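Local coordinates for peptidoglycan synthetase penicillin-binding protein 3 (Bifidobacterium adolescentis, PDB 4YE5), which probably binds penicillin and, like other members of the transpeptidase family, probably cross-links peptidoglycan in building the cell wall, at residues 296-301 and 455-460; 337-342 and 484-489; 515-520 and 548-553. All blocks are in the same frame, centred on the assembly; numbering follows the deposited sequence.

Contact 1 (296-301 and 455-460); sequences GMLQLG and ESVASQ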
loop_
_atom_site.group_PDB
_atom_site.type_symbol
_atom_site.label_atom_id
_atom_site.label_comp_id
_atom_site.label_asym_id
_atom_site.label_seq_id
_atom_site.Cartn_x
_atom_site.Cartn_y
_atom_site.Cartn_z
ATOM N N GLY A 296 0.158 -4.251 29.505
ATOM C CA GLY A 296 0.749 -5.460 30.072
ATOM C C GLY A 296 0.658 -5.483 31.603
ATOM O O GLY A 296 0.300 -6.503 32.202
HETATM N N MSE A 297 0.957 -4.351 32.234
HETATM C CA MSE A 297 0.907 -4.247 33.691
HETATM C C MSE A 297 -0.483 -4.521 34.237
HETATM O O MSE A 297 -0.642 -5.202 35.255
HETATM C CB MSE A 297 1.347 -2.860 34.159
HETATM C CG MSE A 297 2.786 -2.552 33.852
HETATM SE SE MSE A 297 3.159 -0.731 34.339
HETATM C CE MSE A 297 4.910 -0.595 33.484
ATOM N N LEU A 298 -1.488 -3.967 33.570
ATOM C CA LEU A 298 -2.871 -4.181 33.983
ATOM C C LEU A 298 -3.254 -5.636 33.768
ATOM O O LEU A 298 -3.792 -6.261 34.656
ATOM C CB LEU A 298 -3.821 -3.284 33.206
ATOM C CG LEU A 298 -3.590 -1.782 33.412
ATOM C CD1 LEU A 298 -4.536 -1.021 32.503
ATOM C CD2 LEU A 298 -3.826 -1.395 34.872
ATOM N N GLN A 299 -2.971 -6.158 32.576
ATOM C CA GLN A 299 -3.317 -7.526 32.232
ATOM C C GLN A 299 -2.759 -8.541 33.232
ATOM O O GLN A 299 -3.448 -9.498 33.598
ATOM C CB GLN A 299 -2.849 -7.871 30.820
ATOM C CG GLN A 299 -3.217 -9.278 30.370
ATOM C CD GLN A 299 -4.719 -9.458 30.206
ATOM O OE1 GLN A 299 -5.433 -8.512 29.855
ATOM N NE2 GLN A 299 -5.211 -10.667 30.491
ATOM N N LEU A 300 -1.518 -8.319 33.659
ATOM C CA LEU A 300 -0.813 -9.235 34.547
ATOM C C LEU A 300 -1.225 -9.015 35.987
ATOM O O LEU A 300 -0.821 -9.770 36.873
ATOM C CB LEU A 300 0.702 -9.038 34.418
ATOM C CG LEU A 300 1.318 -9.452 33.076
ATOM C CD1 LEU A 300 2.756 -8.932 32.950
ATOM C CD2 LEU A 300 1.263 -10.975 32.931
ATOM N N GLY A 301 -2.010 -7.963 36.224
ATOM C CA GLY A 301 -2.467 -7.647 37.566
ATOM C C GLY A 301 -1.345 -7.071 38.416
ATOM O O GLY A 301 -1.363 -7.152 39.643
ATOM N N GLU A 455 -10.830 -7.362 27.334
ATOM C CA GLU A 455 -11.659 -6.221 26.954
ATOM C C GLU A 455 -11.749 -5.173 28.077
ATOM O O GLU A 455 -11.751 -3.964 27.835
ATOM C CB GLU A 455 -13.062 -6.693 26.550
ATOM C CG GLU A 455 -14.009 -5.569 26.158
ATOM C CD GLU A 455 -15.336 -6.075 25.586
ATOM O OE1 GLU A 455 -15.390 -7.201 25.033
ATOM O OE2 GLU A 455 -16.334 -5.344 25.712
ATOM N N SER A 456 -11.793 -5.630 29.317
ATOM C CA SER A 456 -11.878 -4.694 30.422
ATOM C C SER A 456 -10.560 -3.887 30.539
ATOM O O SER A 456 -10.561 -2.703 30.855
ATOM C CB SER A 456 -12.211 -5.443 31.713
ATOM O OG SER A 456 -11.231 -6.424 31.991
ATOM N N VAL A 457 -9.436 -4.519 30.234
ATOM C CA VAL A 457 -8.157 -3.815 30.274
ATOM C C VAL A 457 -8.084 -2.795 29.137
ATOM O O VAL A 457 -7.643 -1.658 29.333
ATOM C CB VAL A 457 -6.956 -4.799 30.184
ATOM C CG1 VAL A 457 -5.619 -4.048 29.891
ATOM C CG2 VAL A 457 -6.860 -5.621 31.456
ATOM N N ALA A 458 -8.518 -3.210 27.949
ATOM C CA ALA A 458 -8.633 -2.302 26.824
ATOM C C ALA A 458 -9.503 -1.077 27.158
ATOM O O ALA A 458 -9.159 0.047 26.785
ATOM C CB ALA A 458 -9.174 -3.029 25.605
ATOM N N SER A 459 -10.630 -1.297 27.841
ATOM C CA SER A 459 -11.507 -0.196 28.222
ATOM C C SER A 459 -10.815 0.792 29.139
ATOM O O SER A 459 -11.013 1.997 29.015
ATOM C CB SER A 459 -12.755 -0.721 28.954
ATOM O OG SER A 459 -13.624 -1.314 28.015
ATOM N N GLN A 460 -10.059 0.277 30.100
ATOM C CA GLN A 460 -9.370 1.142 31.064
ATOM C C GLN A 460 -8.264 1.945 30.390
ATOM O O GLN A 460 -8.039 3.108 30.729
ATOM C CB GLN A 460 -8.814 0.311 32.223
ATOM C CG GLN A 460 -9.925 -0.293 33.076
ATOM C CD GLN A 460 -9.435 -1.318 34.096
ATOM O OE1 GLN A 460 -8.255 -1.661 34.150
ATOM N NE2 GLN A 460 -10.357 -1.814 34.906
#
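With chi1 at 167°, Val457 turns CG1 and CG2 to different residues of helix 290-299, while a bend at chi2 (67°) swings the amide of Gln299 round to meet the same valine. One methyl, Val457 CG1, rests 3.8 Å from Leu298 CB and also reaches the leucine's CD1. The other, Val457 CG2, lies 3.6 Å from Gln299 OE1, where the glutamine side chain runs at about a right angle to the valine. A single branched residue is thus lodged between two consecutive residues of a helix end, and the CA atoms of Gln299 and Val457 come within 6.4 Å. Farther along helix 455-470, Gln460 brings OE1 to 4.1 Å from Leu298 CD1, a looser touch. Helix 290-299 finishes in a Schellman motif, with Gly301 N bonded back to Leu298 O at 2.9 Å. Gln299 OE1 accepts a hydrogen bond from the backbone N of Asp454, directly before helix 455-470. Methyl and methylene groups therefore hold the two helices side by side, and the glutamine oxygen does double duty, lying against a valine methyl while its hydrogen bond ties the side chain to the start of the partner helix.

Contact 2 (337-342 and 484-489); sequences GILEQS and AAKSGT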
loop_
_atom_site.group_PDB
_atom_site.type_symbol
_atom_site.label_atom_id
_atom_site.label_comp_id
_atom_site.label_asym_id
_atom_site.label_seq_id
_atom_site.Cartn_x
_atom_site.Cartn_y
_atom_site.Cartn_z
ATOM N N GLY A 337 -2.488 8.677 35.256
ATOM C CA GLY A 337 -1.783 9.954 35.171
ATOM C C GLY A 337 -0.345 9.834 34.686
ATOM O O GLY A 337 0.169 10.727 34.012
ATOM N N ILE A 338 0.321 8.735 35.034
ATOM C CA ILE A 338 1.668 8.480 34.511
ATOM C C ILE A 338 1.640 8.419 32.971
ATOM O O ILE A 338 2.552 8.930 32.290
ATOM C CB ILE A 338 2.289 7.195 35.134
ATOM C CG1 ILE A 338 2.768 7.501 36.566
ATOM C CG2 ILE A 338 3.442 6.659 34.269
ATOM C CD1 ILE A 338 2.926 6.279 37.471
ATOM N N LEU A 339 0.590 7.808 32.427
ATOM C CA LEU A 339 0.393 7.763 30.978
ATOM C C LEU A 339 0.140 9.179 30.438
ATOM O O LEU A 339 0.798 9.641 29.501
ATOM C CB LEU A 339 -0.807 6.868 30.597
ATOM C CG LEU A 339 -1.011 6.769 29.075
ATOM C CD1 LEU A 339 0.178 6.027 28.390
ATOM C CD2 LEU A 339 -2.376 6.178 28.645
ATOM N N GLU A 340 -0.835 9.849 31.043
ATOM C CA GLU A 340 -1.252 11.179 30.621
ATOM C C GLU A 340 -0.094 12.191 30.652
ATOM O O GLU A 340 0.023 13.070 29.783
ATOM C CB GLU A 340 -2.379 11.668 31.532
ATOM C CG GLU A 340 -2.829 13.070 31.227
ATOM C CD GLU A 340 -3.036 13.899 32.478
ATOM O OE1 GLU A 340 -2.745 13.399 33.594
ATOM O OE2 GLU A 340 -3.486 15.056 32.337
ATOM N N GLN A 341 0.767 12.054 31.650
ATOM C CA GLN A 341 1.884 12.984 31.821
ATOM C C GLN A 341 3.158 12.505 31.132
ATOM O O GLN A 341 4.195 13.139 31.254
ATOM C CB GLN A 341 2.151 13.205 33.308
ATOM C CG GLN A 341 0.928 13.768 34.056
ATOM C CD GLN A 341 0.843 15.284 33.960
ATOM O OE1 GLN A 341 1.707 15.926 33.361
ATOM N NE2 GLN A 341 -0.191 15.860 34.554
ATOM N N SER A 342 3.078 11.392 30.405
ATOM C CA SER A 342 4.247 10.857 29.710
ATOM C C SER A 342 5.443 10.653 30.657
ATOM O O SER A 342 6.575 10.931 30.302
ATOM C CB SER A 342 4.664 11.779 28.551
ATOM O OG SER A 342 3.576 12.013 27.662
ATOM N N ALA A 484 -9.312 9.607 22.093
ATOM C CA ALA A 484 -8.390 8.917 22.982
ATOM C C ALA A 484 -7.086 8.895 22.209
ATOM O O ALA A 484 -7.039 8.378 21.089
ATOM C CB ALA A 484 -8.851 7.506 23.259
ATOM N N ALA A 485 -6.031 9.450 22.791
ATOM C CA ALA A 485 -4.807 9.609 22.012
ATOM C C ALA A 485 -3.567 9.602 22.868
ATOM O O ALA A 485 -3.644 9.833 24.066
ATOM C CB ALA A 485 -4.877 10.928 21.224
ATOM N N LYS A 486 -2.418 9.388 22.237
ATOM C CA LYS A 486 -1.136 9.571 22.904
ATOM C C LYS A 486 -0.169 10.281 21.979
ATOM O O LYS A 486 -0.192 10.051 20.773
ATOM C CB LYS A 486 -0.518 8.220 23.327
ATOM C CG LYS A 486 -0.756 7.847 24.796
ATOM C CD LYS A 486 -0.149 8.828 25.812
ATOM C CE LYS A 486 1.355 8.651 25.902
ATOM N NZ LYS A 486 2.055 9.807 26.530
ATOM N N SER A 487 0.703 11.110 22.553
ATOM C CA SER A 487 1.784 11.753 21.808
ATOM C C SER A 487 3.147 11.186 22.182
ATOM O O SER A 487 3.308 10.589 23.252
ATOM C CB SER A 487 1.826 13.240 22.141
ATOM O OG SER A 487 2.107 13.406 23.521
ATOM N N GLY A 488 4.139 11.412 21.315
ATOM C CA GLY A 488 5.514 11.054 21.618
ATOM C C GLY A 488 6.506 11.847 20.771
ATOM O O GLY A 488 6.108 12.558 19.853
ATOM N N THR A 489 7.789 11.735 21.099
ATOM C CA THR A 489 8.874 12.217 20.255
ATOM C C THR A 489 9.978 11.201 20.386
ATOM O O THR A 489 10.003 10.422 21.349
ATOM C CB THR A 489 9.446 13.591 20.705
ATOM O OG1 THR A 489 9.997 13.468 22.014
ATOM C CG2 THR A 489 8.359 14.673 20.717
HETATM O O HOH W 1 4.785 12.424 25.330
#
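The two backbones stay well apart, their nearest CA atoms being those of Ser342 and Gly488 at 8.2 Å, and the long side chain of Lys486 spans the gap to Leu339 and Ser342. Lys486, Ser487 and Gly488 fit the K(T/S)G motif on the edge strand of a penicillin-binding transpeptidase fold. The lysine chain, bent at both chi2 and chi3, carries CD and CE past Leu339 CD1 at a slant, with CE at 3.8 Å from that methyl. Beyond it, Lys486 NZ donates to Leu339 O over 3.2 Å. The C=O...N angle is 158°, and the nitrogen sits 19° from the carbonyl plane. Ser342 N reaches the same oxygen from the other face, as part of the Schellman motif that closes helix 335-340 with positive phi at Ser342, so two donors grip one carbonyl. NZ also bonds Ser287 OG, consistent with the SxxK serine of this family, and Lys290 of that pattern lies against Leu339. Ser342 OG is 2.9 Å from Lys486 NZ, but at an angle too poor for a hydrogen bond. A water makes a separate link: it is hydrogen-bonded to Ser342 OG at 2.7 Å and donates to Ser487 O at 3.1 Å.

Contact 3 (515-520 and 548-553); sequences PRFVIT and QKYEVP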
loop_
_atom_site.group_PDB
_atom_site.type_symbol
_atom_site.label_atom_id
_atom_site.label_comp_id
_atom_site.label_asym_id
_atom_site.label_seq_id
_atom_site.Cartn_x
_atom_site.Cartn_y
_atom_site.Cartn_z
ATOM N N PRO A 515 -15.426 3.829 19.053
ATOM C CA PRO A 515 -14.265 4.036 18.173
ATOM C C PRO A 515 -14.540 3.621 16.737
ATOM O O PRO A 515 -15.059 2.545 16.484
ATOM C CB PRO A 515 -13.201 3.129 18.798
ATOM C CG PRO A 515 -13.524 3.185 20.268
ATOM C CD PRO A 515 -15.057 3.069 20.263
ATOM N N ARG A 516 -14.173 4.479 15.803
ATOM C CA ARG A 516 -14.416 4.209 14.395
ATOM C C ARG A 516 -13.106 4.168 13.613
ATOM O O ARG A 516 -12.897 3.291 12.771
ATOM C CB ARG A 516 -15.319 5.306 13.843
ATOM C CG ARG A 516 -15.565 5.221 12.363
ATOM C CD ARG A 516 -16.656 4.243 12.026
ATOM N NE ARG A 516 -17.063 4.381 10.632
ATOM C CZ ARG A 516 -18.191 4.951 10.232
ATOM N NH1 ARG A 516 -19.059 5.431 11.122
ATOM N NH2 ARG A 516 -18.464 5.014 8.938
ATOM N N PHE A 517 -12.220 5.124 13.888
ATOM C CA PHE A 517 -10.933 5.189 13.202
ATOM C C PHE A 517 -9.771 5.305 14.147
ATOM O O PHE A 517 -9.898 5.843 15.243
ATOM C CB PHE A 517 -10.870 6.404 12.265
ATOM C CG PHE A 517 -11.968 6.437 11.239
ATOM C CD1 PHE A 517 -11.972 5.542 10.166
ATOM C CD2 PHE A 517 -12.987 7.358 11.341
ATOM C CE1 PHE A 517 -13.014 5.567 9.207
ATOM C CE2 PHE A 517 -14.037 7.395 10.397
ATOM C CZ PHE A 517 -14.047 6.499 9.334
ATOM N N VAL A 518 -8.617 4.846 13.679
ATOM C CA VAL A 518 -7.353 5.252 14.258
ATOM C C VAL A 518 -6.578 6.031 13.209
ATOM O O VAL A 518 -6.525 5.652 12.024
ATOM C CB VAL A 518 -6.512 4.046 14.714
ATOM C CG1 VAL A 518 -5.171 4.529 15.318
ATOM C CG2 VAL A 518 -7.310 3.233 15.738
ATOM N N ILE A 519 -6.005 7.134 13.649
ATOM C CA ILE A 519 -5.321 8.060 12.770
ATOM C C ILE A 519 -3.988 8.302 13.403
ATOM O O ILE A 519 -3.910 8.761 14.542
ATOM C CB ILE A 519 -6.031 9.428 12.746
ATOM C CG1 ILE A 519 -7.499 9.284 12.295
ATOM C CG2 ILE A 519 -5.297 10.398 11.804
ATOM C CD1 ILE A 519 -8.340 10.500 12.719
ATOM N N THR A 520 -2.929 8.014 12.671
ATOM C CA THR A 520 -1.607 8.238 13.214
ATOM C C THR A 520 -0.835 9.172 12.298
ATOM O O THR A 520 -0.883 9.027 11.080
ATOM C CB THR A 520 -0.845 6.910 13.347
ATOM O OG1 THR A 520 -1.584 6.019 14.195
ATOM C CG2 THR A 520 0.543 7.146 13.955
ATOM N N GLN A 548 -17.012 14.368 9.412
ATOM C CA GLN A 548 -17.939 15.035 8.478
ATOM C C GLN A 548 -18.246 14.136 7.283
ATOM O O GLN A 548 -19.398 13.986 6.899
ATOM C CB GLN A 548 -17.354 16.377 7.990
ATOM C CG GLN A 548 -18.013 16.968 6.707
ATOM C CD GLN A 548 -19.190 17.894 7.002
ATOM O OE1 GLN A 548 -19.375 18.337 8.137
ATOM N NE2 GLN A 548 -19.987 18.195 5.974
ATOM N N LYS A 549 -17.209 13.532 6.694
ATOM C CA LYS A 549 -17.414 12.672 5.527
ATOM C C LYS A 549 -18.339 11.508 5.835
ATOM O O LYS A 549 -19.249 11.223 5.077
ATOM C CB LYS A 549 -16.095 12.120 4.974
ATOM C CG LYS A 549 -16.279 11.209 3.731
ATOM C CD LYS A 549 -14.896 10.719 3.217
ATOM C CE LYS A 549 -15.044 9.593 2.194
ATOM N NZ LYS A 549 -15.846 10.083 1.051
ATOM N N TYR A 550 -18.098 10.823 6.942
ATOM C CA TYR A 550 -18.903 9.637 7.247
ATOM C C TYR A 550 -20.096 9.952 8.132
ATOM O O TYR A 550 -20.812 9.043 8.568
ATOM C CB TYR A 550 -18.023 8.529 7.845
ATOM C CG TYR A 550 -16.999 8.051 6.840
ATOM C CD1 TYR A 550 -17.363 7.185 5.805
ATOM C CD2 TYR A 550 -15.689 8.508 6.880
ATOM C CE1 TYR A 550 -16.436 6.763 4.857
ATOM C CE2 TYR A 550 -14.748 8.079 5.940
ATOM C CZ TYR A 550 -15.125 7.211 4.934
ATOM O OH TYR A 550 -14.189 6.792 3.997
ATOM N N GLU A 551 -20.328 11.245 8.372
ATOM C CA GLU A 551 -21.497 11.680 9.139
ATOM C C GLU A 551 -21.581 10.943 10.474
ATOM O O GLU A 551 -22.620 10.381 10.825
ATOM C CB GLU A 551 -22.786 11.475 8.317
ATOM C CG GLU A 551 -22.726 12.155 6.940
ATOM C CD GLU A 551 -24.029 12.053 6.153
ATOM O OE1 GLU A 551 -24.093 11.213 5.229
ATOM O OE2 GLU A 551 -24.985 12.815 6.451
ATOM N N VAL A 552 -20.469 10.927 11.202
ATOM C CA VAL A 552 -20.393 10.199 12.469
ATOM C C VAL A 552 -21.196 10.963 13.527
ATOM O O VAL A 552 -21.028 12.173 13.676
ATOM C CB VAL A 552 -18.916 10.025 12.912
ATOM C CG1 VAL A 552 -18.825 9.188 14.204
ATOM C CG2 VAL A 552 -18.083 9.373 11.770
ATOM N N PRO A 553 -22.081 10.264 14.261
ATOM C CA PRO A 553 -22.824 10.956 15.316
ATOM C C PRO A 553 -21.891 11.548 16.373
ATOM O O PRO A 553 -20.904 10.903 16.737
ATOM C CB PRO A 553 -23.680 9.841 15.939
ATOM C CG PRO A 553 -23.767 8.783 14.899
ATOM C CD PRO A 553 -22.436 8.835 14.182
HETATM O O HOH W 2 -20.762 5.934 7.626
HETATM O O HOH W 3 -21.210 7.016 10.797
#
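Arg516 reaches across to Tyr550 and Val552 with the far end of its chain, and its path can be followed atom by atom. CB leaves the backbone toward the segment 548-553. CG, anti to the backbone N (chi1 175°), passes over one face of the neighbouring Phe517 ring, 3.3 Å above its plane and displaced toward the rim. A bend at chi2 (82°) lifts CD away from the ring, and NE of Arg516 comes back to 3.9 Å from CZ of Phe517. At the tip the two terminal nitrogens meet different residues. Arg516 NH2 lies 3.7 Å from Tyr550 CB, and Arg516 NH1 lies 4.1 Å from Val552 CG2. Two waters sit at the guanidinium edge, in its plane: one accepts from Arg516 NH2 at 2.8 Å, the other from Arg516 NH1 at 2.7 Å. Both donate onward to Tyr550 O. Beside this, Phe517 CZ meets Tyr550 CD2 at 3.6 Å, with the ring planes inclined at 45°.

Arg516 and Phe517 can share the task because a classic beta bulge sets both opposite Ile510, at the start of the central strand of the five-stranded sheet. The partner residues follow helix 535-549, which ends in a Schellman motif with Glu551 at the positive-phi position; Phe517 also packs on Leu546 and Met547 of that helix. Each component is modest: an oblique aromatic pair, methyl and methylene contacts, and a water-mediated link. Together they fasten the helix end to the sheet. The positive guanidinium, placed near a carbonyl at a helix C-terminus, is probably favoured electrostatically, with the two waters linking its N-H groups to Tyr550 O by hydrogen bonds.

All three contacts lie in the part of the chain that carries the transpeptidase fold. Contacts 1 and 2 have centres about 17 Å apart and interleave along the chain: 296-301, 337-342, 455-460, 484-489. Helix 455-470 of contact 1 is followed directly by strand 484-492 of contact 2. Contact 3 comes after both, its centre about 25 Å from that of contact 1 and about 21 Å from that of contact 2. It shares the antiparallel sheet with contact 2, which uses an edge strand, whereas contact 3 uses the central one. Contact 1 thus joins helices, contact 2 the end of helix 335-340 to the edge strand, at the presumed active site, and contact 3 the last long helix to that sheet.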